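Long-range contacts in hypothetical protein XCC3642 (Xanthomonas campestris pv. campestris, PDB 2E12), which is of unknown function but adopts a variant of the Sm-like fold, a small beta-rich module that in other proteins often binds RNA: residues Pro6-Thr10 and Glu61-Gly65; Ile41-Ala46 and Leu67-His71. All blocks are in the same frame, centred on the assembly; numbering follows the deposited sequence.

Interaction 1: residues Pro6-Thr10 and Glu61-Gly65; sequences PHVYT and EGSNG
Tyr-9 and Ser-63 pair backbone to backbone where the N-terminal loop crosses the start of strand 61-70. Ser-63 N donates to Tyr-9 O at 2.7 Å, and Tyr-9 N returns a bond to Ser-63 O, meeting that oxygen in its carbonyl plane on a lone pair. The two form a single antiparallel hydrogen-bonded bridge, the segments running 104° apart. From the same Tyr-9, the side chain can be followed outward. CB lies 3.7 Å from Ser-63 O; CG turns away from the carbonyl carbon, which brings CD2 to 3.3 Å from that oxygen, at the ring edge. Farther out, CE2 comes near Asn-64 ND2 with ring and amide planes 71° apart, and the hydroxyl ends in a hydrogen bond with Asp-84. The strand crossed here is the middle one of the sheet 44-55, 61-70, 79-82, part of the Sm-like fold, and the loop leads directly into helix 12-23. Asn-64 supplies the third bond: with CG anti to the backbone N (chi1 -153°), the amide reaches across and ND2 donates to His-7 O at 2.8 Å. The donor stands well above the plane of that carbonyl, while His-7 O lies close to the amide plane. At its other end OD1 accepts from Gly-65 N, so both ends of the amide are engaged and its rotation is fixed. Beside the bridge, Val-8 CB presses on Gly-62 CA at 3.5 Å, a tight fit at a position with no side chain, and Thr-10 CG2 rests against Glu-61 O.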
ATOM      1  N   PRO A   6       7.327  16.310  12.236  1.00  2.75           N
ATOM      2  CA  PRO A   6       7.444  17.408  11.275  1.00  2.75           C
ATOM      3  C   PRO A   6       6.294  17.469  10.250  1.00  2.75           C
ATOM      4  O   PRO A   6       5.897  18.557   9.842  1.00  6.58           O
ATOM      5  CB  PRO A   6       8.820  17.170  10.632  1.00  2.75           C
ATOM      6  CG  PRO A   6       9.179  15.735  11.019  1.00  2.75           C
ATOM      7  CD  PRO A   6       8.614  15.613  12.388  1.00  2.75           C
ATOM      8  N   HIS A   7       5.774  16.308   9.841  1.00  6.58           N
ATOM      9  CA  HIS A   7       4.655  16.237   8.885  1.00  6.58           C
ATOM     10  C   HIS A   7       3.785  15.021   9.216  1.00  6.58           C
ATOM     11  O   HIS A   7       4.288  14.043   9.764  1.00  6.58           O
ATOM     12  CB  HIS A   7       5.156  16.075   7.436  1.00  6.58           C
ATOM     13  CG  HIS A   7       6.173  17.091   7.014  1.00 17.56           C
ATOM     14  ND1 HIS A   7       7.502  17.006   7.372  1.00 28.54           N
ATOM     15  CD2 HIS A   7       6.059  18.200   6.246  1.00 28.54           C
ATOM     16  CE1 HIS A   7       8.164  18.019   6.840  1.00 39.52           C
ATOM     17  NE2 HIS A   7       7.312  18.757   6.154  1.00 39.52           N
ATOM     18  N   VAL A   8       2.489  15.081   8.894  1.00  6.58           N
ATOM     19  CA  VAL A   8       1.562  13.955   9.140  1.00  6.58           C
ATOM     20  C   VAL A   8       0.580  13.804   7.957  1.00  6.58           C
ATOM     21  O   VAL A   8       0.239  14.793   7.310  1.00  6.58           O
ATOM     22  CB  VAL A   8       0.761  14.123  10.475  1.00  6.58           C
ATOM     23  CG1 VAL A   8       1.695  13.990  11.672  1.00 17.56           C
ATOM     24  CG2 VAL A   8       0.057  15.475  10.503  1.00 17.56           C
ATOM     25  N   TYR A   9       0.115  12.578   7.702  1.00  6.58           N
ATOM     26  CA  TYR A   9      -0.772  12.287   6.553  1.00  6.58           C
ATOM     27  C   TYR A   9      -2.123  11.603   6.832  1.00  6.58           C
ATOM     28  O   TYR A   9      -2.214  10.688   7.647  1.00  6.58           O
ATOM     29  CB  TYR A   9       0.005  11.435   5.542  1.00  6.58           C
ATOM     30  CG  TYR A   9       1.317  12.064   5.130  1.00 17.56           C
ATOM     31  CD1 TYR A   9       1.374  12.980   4.078  1.00 28.54           C
ATOM     32  CD2 TYR A   9       2.487  11.802   5.840  1.00 28.54           C
ATOM     33  CE1 TYR A   9       2.561  13.623   3.747  1.00 39.52           C
ATOM     34  CE2 TYR A   9       3.676  12.441   5.519  1.00 39.52           C
ATOM     35  CZ  TYR A   9       3.707  13.350   4.472  1.00 50.50           C
ATOM     36  OH  TYR A   9       4.882  13.993   4.154  1.00 61.48           O
ATOM     37  N   THR A  10      -3.158  12.027   6.109  1.00  6.58           N
ATOM     38  CA  THR A  10      -4.508  11.484   6.286  1.00  6.58           C
ATOM     39  C   THR A  10      -5.147  10.930   5.009  1.00  6.58           C
ATOM     40  O   THR A  10      -6.230  10.347   5.058  1.00  6.58           O
ATOM     41  CB  THR A  10      -5.467  12.558   6.852  1.00  6.58           C
ATOM     42  OG1 THR A  10      -5.629  13.613   5.896  1.00 17.56           O
ATOM     43  CG2 THR A  10      -4.910  13.145   8.140  1.00 17.56           C
ATOM     44  N   GLU A  61      -3.601  16.107  13.513  1.00  2.75           N
ATOM     45  CA  GLU A  61      -3.227  14.686  13.639  1.00  2.75           C
ATOM     46  C   GLU A  61      -3.200  13.915  12.309  1.00  2.75           C
ATOM     47  O   GLU A  61      -4.049  14.126  11.436  1.00  2.75           O
ATOM     48  CB  GLU A  61      -4.185  13.976  14.595  1.00  2.75           C
ATOM     49  CG  GLU A  61      -4.130  14.491  16.009  1.00  2.75           C
ATOM     50  CD  GLU A  61      -4.812  13.557  16.995  1.00  2.75           C
ATOM     51  OE1 GLU A  61      -4.384  13.555  18.165  1.00  2.75           O
ATOM     52  OE2 GLU A  61      -5.764  12.831  16.609  1.00  2.75           O
ATOM     53  N   GLY A  62      -2.236  13.007  12.172  1.00  2.75           N
ATOM     54  CA  GLY A  62      -2.116  12.231  10.942  1.00  2.75           C
ATOM     55  C   GLY A  62      -1.141  11.069  11.080  1.00  2.75           C
ATOM     56  O   GLY A  62      -0.605  10.829  12.161  1.00  2.75           O
ATOM     57  N   SER A  63      -0.897  10.349   9.989  1.00  2.75           N
ATOM     58  CA  SER A  63       0.002   9.204  10.040  1.00  2.75           C
ATOM     59  C   SER A  63       1.413   9.475   9.536  1.00  2.75           C
ATOM     60  O   SER A  63       1.643  10.368   8.730  1.00  2.75           O
ATOM     61  CB  SER A  63      -0.597   8.039   9.254  1.00  2.75           C
ATOM     62  OG  SER A  63      -1.778   7.578   9.882  1.00  2.75           O
ATOM     63  N   ASN A  64       2.353   8.680  10.040  1.00  2.75           N
ATOM     64  CA  ASN A  64       3.762   8.758   9.668  1.00  2.75           C
ATOM     65  C   ASN A  64       4.501   7.660  10.434  1.00  2.75           C
ATOM     66  O   ASN A  64       3.877   6.869  11.137  1.00  2.75           O
ATOM     67  CB  ASN A  64       4.345  10.118  10.037  1.00  2.75           C
ATOM     68  CG  ASN A  64       5.510  10.511   9.150  1.00  2.75           C
ATOM     69  OD1 ASN A  64       6.190   9.660   8.579  1.00  2.75           O
ATOM     70  ND2 ASN A  64       5.760  11.803   9.051  1.00  2.75           N
ATOM     71  N   GLY A  65       5.823   7.617  10.297  1.00  2.75           N
ATOM     72  CA  GLY A  65       6.608   6.608  10.997  1.00  2.75           C
ATOM     73  C   GLY A  65       8.087   6.950  11.075  1.00  2.75           C
ATOM     74  O   GLY A  65       8.593   7.762  10.297  1.00  2.75           O
TER

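Interaction 2: residues Ile41-Ala46 and Leu67-His71; sequences IAGTVA and LRIDH
Ile-41 reaches Ile-69 with its CD1, 4.1 Å from the partner's CB, the two side chains lying alongside and pointing opposite ways. At Ala-42 the carbonyl oxygen sits at the edge of the His-71 ring, 3.2 Å from CD2. At Gly-43 the chain bends from one sheet into the other; its CA lies 3.7 Å from Ile-69 CG2 and equally close to Asp-70 O. Thr-44 begins the antiparallel pairing: its N donates to Asp-70 O in a nearly straight bond (173° at the hydrogen), Asp-70 N donates back to Thr-44 O, and Ile-69 CA adds a CH...O contact to the latter. Val-45 faces Ile-69 as a non-hydrogen-bonded pair, and its CG1, anti to the backbone N (chi1 180°), meets Leu-67 CD1 at 4.1 Å. Ala-46 N bonds to Arg-68 O, while its CB lies over one face of the Arg-68 guanidinium, 3.2 Å from NE. That group is held side-on by Asp-70, NE to OD1 in the guanidinium plane and NH2 to OD2 at a tilt, a salt bridge bordered by the alanine methyl. The bend carries the chain from the sheet of strands 40-42, 30-35 and 86-91 into the hairpin 44-55/61-70, with Ile-33 and Ile-81 against Ile-41, and Leu-25, just beyond helix 12-23, against Val-45 and Leu-67.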
ATOM      1  N   ILE A  41      20.358   6.132   1.653  1.00  6.58           N
ATOM      2  CA  ILE A  41      21.050   5.525   2.781  1.00  6.58           C
ATOM      3  C   ILE A  41      20.943   4.017   2.661  1.00  6.58           C
ATOM      4  O   ILE A  41      19.923   3.491   2.224  1.00  6.58           O
ATOM      5  CB  ILE A  41      20.435   5.978   4.129  1.00  6.58           C
ATOM      6  CG1 ILE A  41      21.200   5.333   5.289  1.00 17.56           C
ATOM      7  CG2 ILE A  41      18.958   5.592   4.190  1.00 17.56           C
ATOM      8  CD1 ILE A  41      20.843   5.883   6.656  1.00 28.54           C
ATOM      9  N   ALA A  42      22.004   3.321   3.036  1.00  6.58           N
ATOM     10  CA  ALA A  42      22.013   1.871   2.966  1.00  6.58           C
ATOM     11  C   ALA A  42      22.442   1.340   4.318  1.00  6.58           C
ATOM     12  O   ALA A  42      23.226   1.978   5.015  1.00  6.58           O
ATOM     13  CB  ALA A  42      22.970   1.407   1.903  1.00  6.58           C
ATOM     14  N   GLY A  43      21.913   0.180   4.688  1.00  6.58           N
ATOM     15  CA  GLY A  43      22.271  -0.397   5.962  1.00  6.58           C
ATOM     16  C   GLY A  43      21.303  -1.448   6.426  1.00  6.58           C
ATOM     17  O   GLY A  43      20.578  -2.050   5.618  1.00  6.58           O
ATOM     18  N   THR A  44      21.279  -1.672   7.734  1.00  2.75           N
ATOM     19  CA  THR A  44      20.375  -2.664   8.290  1.00  2.75           C
ATOM     20  C   THR A  44      19.222  -2.029   9.063  1.00  2.75           C
ATOM     21  O   THR A  44      19.421  -1.125   9.876  1.00  2.75           O
ATOM     22  CB  THR A  44      21.121  -3.635   9.231  1.00  2.75           C
ATOM     23  OG1 THR A  44      22.342  -4.062   8.619  1.00  2.75           O
ATOM     24  CG2 THR A  44      20.266  -4.869   9.494  1.00  2.75           C
ATOM     25  N   VAL A  45      18.012  -2.495   8.772  1.00  2.75           N
ATOM     26  CA  VAL A  45      16.806  -2.039   9.464  1.00  2.75           C
ATOM     27  C   VAL A  45      16.964  -2.504  10.914  1.00  2.75           C
ATOM     28  O   VAL A  45      16.904  -3.696  11.183  1.00  2.75           O
ATOM     29  CB  VAL A  45      15.539  -2.714   8.891  1.00  2.75           C
ATOM     30  CG1 VAL A  45      14.290  -2.214   9.644  1.00  2.75           C
ATOM     31  CG2 VAL A  45      15.417  -2.422   7.395  1.00  2.75           C
ATOM     32  N   ALA A  46      17.158  -1.568  11.842  1.00  2.75           N
ATOM     33  CA  ALA A  46      17.335  -1.928  13.251  1.00  2.75           C
ATOM     34  C   ALA A  46      16.142  -2.693  13.821  1.00  2.75           C
ATOM     35  O   ALA A  46      16.306  -3.703  14.490  1.00  2.75           O
ATOM     36  CB  ALA A  46      17.595  -0.671  14.088  1.00  2.75           C
ATOM     37  N   LEU A  67      12.037   5.395  11.164  1.00  2.75           N
ATOM     38  CA  LEU A  67      12.906   4.277  10.799  1.00  2.75           C
ATOM     39  C   LEU A  67      14.325   4.510  11.303  1.00  2.75           C
ATOM     40  O   LEU A  67      14.866   5.611  11.182  1.00  6.58           O
ATOM     41  CB  LEU A  67      12.941   4.134   9.277  1.00  2.75           C
ATOM     42  CG  LEU A  67      13.887   3.137   8.607  1.00  2.75           C
ATOM     43  CD1 LEU A  67      13.455   1.724   8.918  1.00  2.75           C
ATOM     44  CD2 LEU A  67      13.872   3.362   7.102  1.00  2.75           C
ATOM     45  N   ARG A  68      14.903   3.466  11.887  1.00  2.75           N
ATOM     46  CA  ARG A  68      16.266   3.503  12.395  1.00  2.75           C
ATOM     47  C   ARG A  68      17.091   2.526  11.561  1.00  2.75           C
ATOM     48  O   ARG A  68      16.705   1.365  11.383  1.00  6.58           O
ATOM     49  CB  ARG A  68      16.313   3.078  13.866  1.00  2.75           C
ATOM     50  CG  ARG A  68      17.714   3.088  14.471  1.00  2.75           C
ATOM     51  CD  ARG A  68      17.715   2.445  15.863  1.00  2.75           C
ATOM     52  NE  ARG A  68      18.854   1.559  16.054  1.00  2.75           N
ATOM     53  CZ  ARG A  68      19.013   0.740  17.087  1.00  2.75           C
ATOM     54  NH1 ARG A  68      18.102   0.682  18.057  1.00  2.75           N
ATOM     55  NH2 ARG A  68      20.073  -0.050  17.136  1.00  2.75           N
ATOM     56  N   ILE A  69      18.214   3.003  11.039  1.00  2.75           N
ATOM     57  CA  ILE A  69      19.101   2.181  10.228  1.00  2.75           C
ATOM     58  C   ILE A  69      20.450   2.186  10.932  1.00  2.75           C
ATOM     59  O   ILE A  69      20.921   3.239  11.346  1.00  6.58           O
ATOM     60  CB  ILE A  69      19.303   2.791   8.813  1.00  2.75           C
ATOM     61  CG1 ILE A  69      17.952   3.048   8.162  1.00  2.75           C
ATOM     62  CG2 ILE A  69      20.139   1.856   7.935  1.00  2.75           C
ATOM     63  CD1 ILE A  69      17.101   1.801   8.063  1.00  2.75           C
ATOM     64  N   ASP A  70      21.056   1.015  11.078  1.00  2.75           N
ATOM     65  CA  ASP A  70      22.368   0.926  11.690  1.00  2.75           C
ATOM     66  C   ASP A  70      23.285   0.308  10.655  1.00  2.75           C
ATOM     67  O   ASP A  70      22.842  -0.180   9.621  1.00  6.58           O
ATOM     68  CB  ASP A  70      22.397   0.001  12.906  1.00  2.75           C
ATOM     69  CG  ASP A  70      21.254   0.221  13.863  1.00  2.75           C
ATOM     70  OD1 ASP A  70      20.727   1.352  13.962  1.00  2.75           O
ATOM     71  OD2 ASP A  70      20.892  -0.765  14.539  1.00  2.75           O
ATOM     72  N   HIS A  71      24.577   0.337  10.936  1.00  2.75           N
ATOM     73  CA  HIS A  71      25.548  -0.291  10.059  1.00  2.75           C
ATOM     74  C   HIS A  71      26.873  -0.462  10.758  1.00  2.75           C
ATOM     75  O   HIS A  71      26.932  -0.510  11.996  1.00  2.75           O
ATOM     76  CB  HIS A  71      25.761   0.450   8.721  1.00  2.75           C
ATOM     77  CG  HIS A  71      25.321   1.881   8.708  1.00  2.75           C
ATOM     78  ND1 HIS A  71      25.317   2.682   9.831  1.00  2.75           N
ATOM     79  CD2 HIS A  71      24.905   2.669   7.686  1.00  2.75           C
ATOM     80  CE1 HIS A  71      24.914   3.896   9.505  1.00  2.75           C
ATOM     81  NE2 HIS A  71      24.656   3.915   8.209  1.00  2.75           N
TER

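In the fold
From the N terminus, the chain first lays 6-10 down, then runs through helix 12-23, strand 30-35 and the bent passage 41-46 before reaching 61-65, where interaction 1 closes a loop of 50 intervening residues. Interaction 2 closes a shorter one, 20 residues long, when the same strand arrives at 67-71. Because 41-46 falls inside the first loop and 67-71 beyond it, the two cross rather than nest. Both use strand 61-70, near its opposite ends, with centres about 22 Å apart. Interaction 1 fastens the N-terminal loop to the sheet; interaction 2 pairs the first strand of the hairpin 44-55/61-70 with the end of the second, next to the bend where the chain comes in from strand 40-42 of the other sheet.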